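Long-range contact in glycoside Hydrolase (Bacteroides uniformis, PDB 5T99), which is a family 2 glycoside hydrolase that probably removes galactose units from agarose-derived oligosaccharides in an intestinal bacterium: residues A[549-561]-A[583-597]. Numbering follows the deposited sequence.
Sequences GEFIWTGFDYLGE and RSSYFGAVDLCGLPK. With GIF (D-galacto-isofagomine), chain C.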
loop_
_atom_site.group_PDB
_atom_site.type_symbol
_atom_site.label_atom_id
_atom_site.label_comp_id
_atom_site.label_asym_id
_atom_site.label_seq_id
_atom_site.Cartn_x
_atom_site.Cartn_y
_atom_site.Cartn_z
ATOM N N GLY A 549 6.936 11.942 14.012
ATOM C CA GLY A 549 6.174 12.369 12.837
ATOM C C GLY A 549 4.711 11.960 12.914
ATOM O O GLY A 549 4.191 11.670 13.995
ATOM N N GLU A 550 4.069 11.911 11.748
ATOM C CA GLU A 550 2.664 11.583 11.636
ATOM C C GLU A 550 2.384 10.613 10.498
ATOM O O GLU A 550 3.161 10.495 9.558
ATOM C CB GLU A 550 1.843 12.850 11.428
ATOM C CG GLU A 550 2.133 13.628 10.146
ATOM C CD GLU A 550 1.155 14.774 9.939
ATOM O OE1 GLU A 550 -0.071 14.532 10.037
ATOM O OE2 GLU A 550 1.611 15.912 9.687
ATOM N N PHE A 551 1.249 9.933 10.592
ATOM C CA PHE A 551 0.776 9.065 9.538
ATOM C C PHE A 551 -0.696 9.409 9.295
ATOM O O PHE A 551 -1.553 9.094 10.120
ATOM C CB PHE A 551 0.985 7.607 9.948
ATOM C CG PHE A 551 2.439 7.164 9.912
ATOM C CD1 PHE A 551 2.966 6.551 8.781
ATOM C CD2 PHE A 551 3.278 7.373 11.008
ATOM C CE1 PHE A 551 4.295 6.144 8.746
ATOM C CE2 PHE A 551 4.608 6.980 10.972
ATOM C CZ PHE A 551 5.122 6.368 9.840
ATOM N N ILE A 552 -0.988 10.077 8.174
ATOM C CA ILE A 552 -2.301 10.704 7.996
ATOM C C ILE A 552 -3.318 9.661 7.626
ATOM O O ILE A 552 -2.957 8.659 7.040
ATOM C CB ILE A 552 -2.286 11.848 6.947
ATOM C CG1 ILE A 552 -2.302 11.297 5.508
ATOM C CG2 ILE A 552 -1.125 12.806 7.225
ATOM C CD1 ILE A 552 -2.208 12.352 4.435
ATOM N N TRP A 553 -4.580 9.900 7.987
ATOM C CA TRP A 553 -5.701 9.056 7.562
ATOM C C TRP A 553 -6.517 9.776 6.462
ATOM O O TRP A 553 -7.387 10.570 6.798
ATOM C CB TRP A 553 -6.616 8.717 8.760
ATOM C CG TRP A 553 -7.559 7.635 8.373
ATOM C CD1 TRP A 553 -8.836 7.769 7.907
ATOM C CD2 TRP A 553 -7.245 6.246 8.305
ATOM N NE1 TRP A 553 -9.346 6.532 7.571
ATOM C CE2 TRP A 553 -8.385 5.582 7.803
ATOM C CE3 TRP A 553 -6.102 5.496 8.617
ATOM C CZ2 TRP A 553 -8.415 4.195 7.620
ATOM C CZ3 TRP A 553 -6.130 4.139 8.440
ATOM C CH2 TRP A 553 -7.279 3.490 7.948
ATOM N N THR A 554 -6.289 9.562 5.164
ATOM C CA THR A 554 -5.358 8.631 4.546
ATOM C C THR A 554 -4.697 9.312 3.356
ATOM O O THR A 554 -5.121 10.390 2.933
ATOM C CB THR A 554 -6.105 7.409 3.990
ATOM O OG1 THR A 554 -7.153 7.839 3.110
ATOM C CG2 THR A 554 -6.721 6.616 5.103
ATOM N N GLY A 555 -3.684 8.663 2.792
ATOM C CA GLY A 555 -3.000 9.165 1.600
ATOM C C GLY A 555 -3.849 9.096 0.343
ATOM O O GLY A 555 -3.907 10.052 -0.425
ATOM N N PHE A 556 -4.495 7.950 0.148
ATOM C CA PHE A 556 -5.438 7.703 -0.953
ATOM C C PHE A 556 -6.780 7.389 -0.320
ATOM O O PHE A 556 -6.831 6.796 0.773
ATOM C CB PHE A 556 -5.019 6.474 -1.790
ATOM C CG PHE A 556 -4.293 6.801 -3.077
ATOM C CD1 PHE A 556 -4.749 6.288 -4.298
ATOM C CD2 PHE A 556 -3.141 7.585 -3.078
ATOM C CE1 PHE A 556 -4.070 6.554 -5.486
ATOM C CE2 PHE A 556 -2.463 7.859 -4.273
ATOM C CZ PHE A 556 -2.929 7.342 -5.472
ATOM N N ASP A 557 -7.868 7.741 -1.007
ATOM C CA ASP A 557 -9.169 7.193 -0.629
ATOM C C ASP A 557 -9.141 5.683 -0.848
ATOM O O ASP A 557 -8.334 5.154 -1.634
ATOM C CB ASP A 557 -10.337 7.820 -1.418
ATOM C CG ASP A 557 -10.766 9.164 -0.870
ATOM O OD1 ASP A 557 -10.817 9.324 0.370
ATOM O OD2 ASP A 557 -11.080 10.063 -1.686
ATOM N N TYR A 558 -10.042 5.011 -0.144
ATOM C CA TYR A 558 -10.156 3.550 -0.167
ATOM C C TYR A 558 -11.630 3.159 -0.154
ATOM O O TYR A 558 -12.481 3.948 0.217
ATOM C CB TYR A 558 -9.442 2.949 1.054
ATOM C CG TYR A 558 -9.940 3.500 2.371
ATOM C CD1 TYR A 558 -10.990 2.888 3.059
ATOM C CD2 TYR A 558 -9.380 4.640 2.926
ATOM C CE1 TYR A 558 -11.450 3.389 4.267
ATOM C CE2 TYR A 558 -9.843 5.152 4.130
ATOM C CZ TYR A 558 -10.871 4.520 4.798
ATOM O OH TYR A 558 -11.326 5.034 5.990
ATOM N N LEU A 559 -11.899 1.922 -0.538
ATOM C CA LEU A 559 -13.248 1.377 -0.580
ATOM C C LEU A 559 -13.709 0.984 0.817
ATOM O O LEU A 559 -12.917 0.482 1.607
ATOM C CB LEU A 559 -13.280 0.166 -1.514
ATOM C CG LEU A 559 -13.096 0.470 -3.008
ATOM C CD1 LEU A 559 -12.648 -0.768 -3.764
ATOM C CD2 LEU A 559 -14.381 1.012 -3.621
ATOM N N GLY A 560 -14.994 1.213 1.106
ATOM C CA GLY A 560 -15.580 1.015 2.448
ATOM C C GLY A 560 -16.386 -0.272 2.593
ATOM O O GLY A 560 -16.842 -0.847 1.588
ATOM N N GLU A 561 -16.553 -0.713 3.848
ATOM C CA GLU A 561 -17.394 -1.875 4.233
ATOM C C GLU A 561 -17.022 -3.209 3.560
ATOM O O GLU A 561 -17.378 -3.477 2.405
ATOM C CB GLU A 561 -18.891 -1.570 4.014
ATOM C CG GLU A 561 -19.342 -0.157 4.385
ATOM C CD GLU A 561 -18.920 0.280 5.785
ATOM O OE1 GLU A 561 -18.629 1.484 5.964
ATOM O OE2 GLU A 561 -18.879 -0.570 6.702
ATOM N N ARG A 583 -20.227 4.429 -0.836
ATOM C CA ARG A 583 -19.486 3.155 -0.815
ATOM C C ARG A 583 -17.966 3.276 -0.571
ATOM O O ARG A 583 -17.295 2.244 -0.461
ATOM C CB ARG A 583 -19.690 2.401 -2.143
ATOM C CG ARG A 583 -18.944 3.004 -3.332
ATOM C CD ARG A 583 -19.034 2.157 -4.586
ATOM N NE ARG A 583 -18.573 2.914 -5.759
ATOM C CZ ARG A 583 -18.692 2.516 -7.029
ATOM N NH1 ARG A 583 -18.239 3.304 -8.011
ATOM N NH2 ARG A 583 -19.259 1.338 -7.332
ATOM N N SER A 584 -17.418 4.498 -0.552
ATOM C CA SER A 584 -15.967 4.696 -0.385
ATOM C C SER A 584 -15.653 5.973 0.407
ATOM O O SER A 584 -16.561 6.695 0.827
ATOM C CB SER A 584 -15.231 4.623 -1.749
ATOM O OG SER A 584 -15.479 5.727 -2.602
ATOM N N SER A 585 -14.368 6.232 0.632
ATOM C CA SER A 585 -13.949 7.236 1.607
ATOM C C SER A 585 -13.815 8.635 1.040
ATOM O O SER A 585 -13.810 8.842 -0.189
ATOM C CB SER A 585 -12.626 6.816 2.255
ATOM O OG SER A 585 -11.543 6.961 1.359
ATOM N N TYR A 586 -13.718 9.584 1.973
ATOM C CA TYR A 586 -13.373 10.970 1.700
ATOM C C TYR A 586 -12.084 11.420 2.423
ATOM O O TYR A 586 -11.638 12.570 2.264
ATOM C CB TYR A 586 -14.522 11.873 2.164
ATOM C CG TYR A 586 -15.875 11.585 1.542
ATOM C CD1 TYR A 586 -16.369 12.371 0.497
ATOM C CD2 TYR A 586 -16.677 10.548 2.023
ATOM C CE1 TYR A 586 -17.614 12.124 -0.062
ATOM C CE2 TYR A 586 -17.918 10.290 1.465
ATOM C CZ TYR A 586 -18.382 11.089 0.429
ATOM O OH TYR A 586 -19.605 10.823 -0.120
ATOM N N PHE A 587 -11.480 10.521 3.200
ATOM C CA PHE A 587 -10.307 10.840 4.032
ATOM C C PHE A 587 -9.026 11.075 3.218
ATOM O O PHE A 587 -8.093 11.717 3.689
ATOM C CB PHE A 587 -10.034 9.697 5.024
ATOM C CG PHE A 587 -11.105 9.504 6.065
ATOM C CD1 PHE A 587 -11.365 10.486 7.004
ATOM C CD2 PHE A 587 -11.815 8.308 6.136
ATOM C CE1 PHE A 587 -12.336 10.300 7.977
ATOM C CE2 PHE A 587 -12.789 8.112 7.109
ATOM C CZ PHE A 587 -13.054 9.116 8.029
ATOM N N GLY A 588 -8.978 10.518 2.015
ATOM C CA GLY A 588 -7.794 10.576 1.170
ATOM C C GLY A 588 -7.390 11.985 0.787
ATOM O O GLY A 588 -8.244 12.817 0.482
ATOM N N ALA A 589 -6.087 12.256 0.832
ATOM C CA ALA A 589 -5.530 13.464 0.226
ATOM C C ALA A 589 -5.603 13.388 -1.307
ATOM O O ALA A 589 -5.684 14.416 -1.989
ATOM C CB ALA A 589 -4.097 13.658 0.679
ATOM N N VAL A 590 -5.555 12.165 -1.827
ATOM C CA VAL A 590 -5.692 11.872 -3.244
ATOM C C VAL A 590 -6.931 10.997 -3.357
ATOM O O VAL A 590 -7.168 10.157 -2.486
ATOM C CB VAL A 590 -4.428 11.144 -3.769
ATOM C CG1 VAL A 590 -4.560 10.739 -5.228
ATOM C CG2 VAL A 590 -3.194 12.034 -3.597
ATOM N N ASP A 591 -7.728 11.196 -4.410
ATOM C CA ASP A 591 -8.991 10.453 -4.578
ATOM C C ASP A 591 -8.746 9.008 -5.008
ATOM O O ASP A 591 -7.613 8.620 -5.316
ATOM C CB ASP A 591 -9.978 11.204 -5.511
ATOM C CG ASP A 591 -9.730 10.964 -7.019
ATOM O OD1 ASP A 591 -8.922 10.100 -7.434
ATOM O OD2 ASP A 591 -10.388 11.657 -7.811
ATOM N N LEU A 592 -9.816 8.225 -5.051
ATOM C CA LEU A 592 -9.734 6.776 -5.292
ATOM C C LEU A 592 -9.138 6.361 -6.646
ATOM O O LEU A 592 -8.637 5.236 -6.780
ATOM C CB LEU A 592 -11.130 6.178 -5.153
ATOM C CG LEU A 592 -11.331 4.672 -5.047
ATOM C CD1 LEU A 592 -10.734 4.155 -3.747
ATOM C CD2 LEU A 592 -12.823 4.363 -5.130
ATOM N N CYS A 593 -9.201 7.237 -7.652
ATOM C CA CYS A 593 -8.614 6.933 -8.972
ATOM C C CYS A 593 -7.237 7.606 -9.176
ATOM O O CYS A 593 -6.672 7.563 -10.269
ATOM C CB CYS A 593 -9.606 7.273 -10.107
ATOM S SG CYS A 593 -9.878 9.038 -10.402
ATOM N N GLY A 594 -6.695 8.197 -8.116
ATOM C CA GLY A 594 -5.357 8.764 -8.132
ATOM C C GLY A 594 -5.267 10.221 -8.543
ATOM O O GLY A 594 -4.186 10.672 -8.926
ATOM N N LEU A 595 -6.373 10.965 -8.450
ATOM C CA LEU A 595 -6.353 12.403 -8.738
ATOM C C LEU A 595 -6.232 13.204 -7.446
ATOM O O LEU A 595 -7.005 12.987 -6.510
ATOM C CB LEU A 595 -7.584 12.833 -9.543
ATOM C CG LEU A 595 -7.618 12.260 -10.964
ATOM C CD1 LEU A 595 -8.993 12.444 -11.582
ATOM C CD2 LEU A 595 -6.537 12.882 -11.843
ATOM N N PRO A 596 -5.243 14.119 -7.379
ATOM C CA PRO A 596 -5.036 14.837 -6.121
ATOM C C PRO A 596 -6.188 15.802 -5.821
ATOM O O PRO A 596 -6.684 16.483 -6.731
ATOM C CB PRO A 596 -3.725 15.603 -6.365
ATOM C CG PRO A 596 -3.671 15.808 -7.840
ATOM C CD PRO A 596 -4.346 14.606 -8.447
ATOM N N LYS A 597 -6.614 15.837 -4.561
ATOM C CA LYS A 597 -7.535 16.862 -4.084
ATOM C C LYS A 597 -6.676 18.042 -3.696
ATOM O O LYS A 597 -5.440 17.953 -3.743
ATOM C CB LYS A 597 -8.319 16.368 -2.877
ATOM C CG LYS A 597 -9.123 15.100 -3.117
ATOM C CD LYS A 597 -9.708 14.568 -1.815
ATOM C CE LYS A 597 -10.262 13.156 -1.995
ATOM N NZ LYS A 597 -10.677 12.485 -0.729
HETATM C C GIF C . -9.046 3.718 12.365
HETATM N N GIF C . -9.141 5.050 12.942
HETATM O O GIF C . -11.512 8.182 10.954
HETATM C C1 GIF C . -9.231 3.788 10.862
HETATM O O1 GIF C . -11.630 3.908 10.944
HETATM C C2 GIF C . -10.469 4.598 10.486
HETATM O O2 GIF C . -9.354 2.465 10.344
HETATM C C3 GIF C . -10.431 5.998 11.091
HETATM C C4 GIF C . -10.253 5.922 12.604
HETATM C C5 GIF C . -11.703 6.776 10.746
HETATM O O HOH W 1 -12.377 9.299 -3.922
#
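Trp553 presents the edge of its indole to a face of Phe587 in an edge-to-face pair, the five-membered ring and the phenyl ring 4.7 Å apart between centroids with their planes at 68°. Trp553 CD1 lies 3.4 Å from Phe587 CG, and NE1 comes equally near Phe587 CD2. The indole swings out with CG anti to the backbone N (chi1 -168°), which lays one face over the methyl CG2 of Thr554 and the other against the ring of D-galacto-isofagomine, while Trp553 NE1 donates nearly in the plane of the indole to Tyr558 OH at 2.9 Å. Phe587 CZ meets the inhibitor's hydroxymethyl oxygen O at 3.4 Å. With an alanine at Trp553, the sugar mimic would probably lose the flat surface beneath it, and Phe587 would be left without the edge that steadies its ring. The peptide bond between Trp553 and Thr554 is cis, just beyond the core of strand 549-552 of the TIM barrel, in the chain that goes on to form this wall of the ligand pocket. Deeper in, Asp557 fastens the two loops together. Asp557 OD1 is gripped from opposite faces of the carboxylate plane by Gly588 N and Ser585 OG, both at 2.7 Å, whereas OD2 of the same carboxylate takes a salt bridge on its syn side from Lys597 NZ (2.6 Å), a group that also donates to Gly588 O and Ser500 O. Ser585 is doubly used: OG also accepts from Tyr558 N (2.9 Å), and CB sits over the centre of the tyrosine ring as a CH-pi contact. Farther from the inhibitor, Val590 CG1 packs over a face of Phe556, 3.9 Å from the ring centroid, and both side chains reach Met337 of helix 327-339.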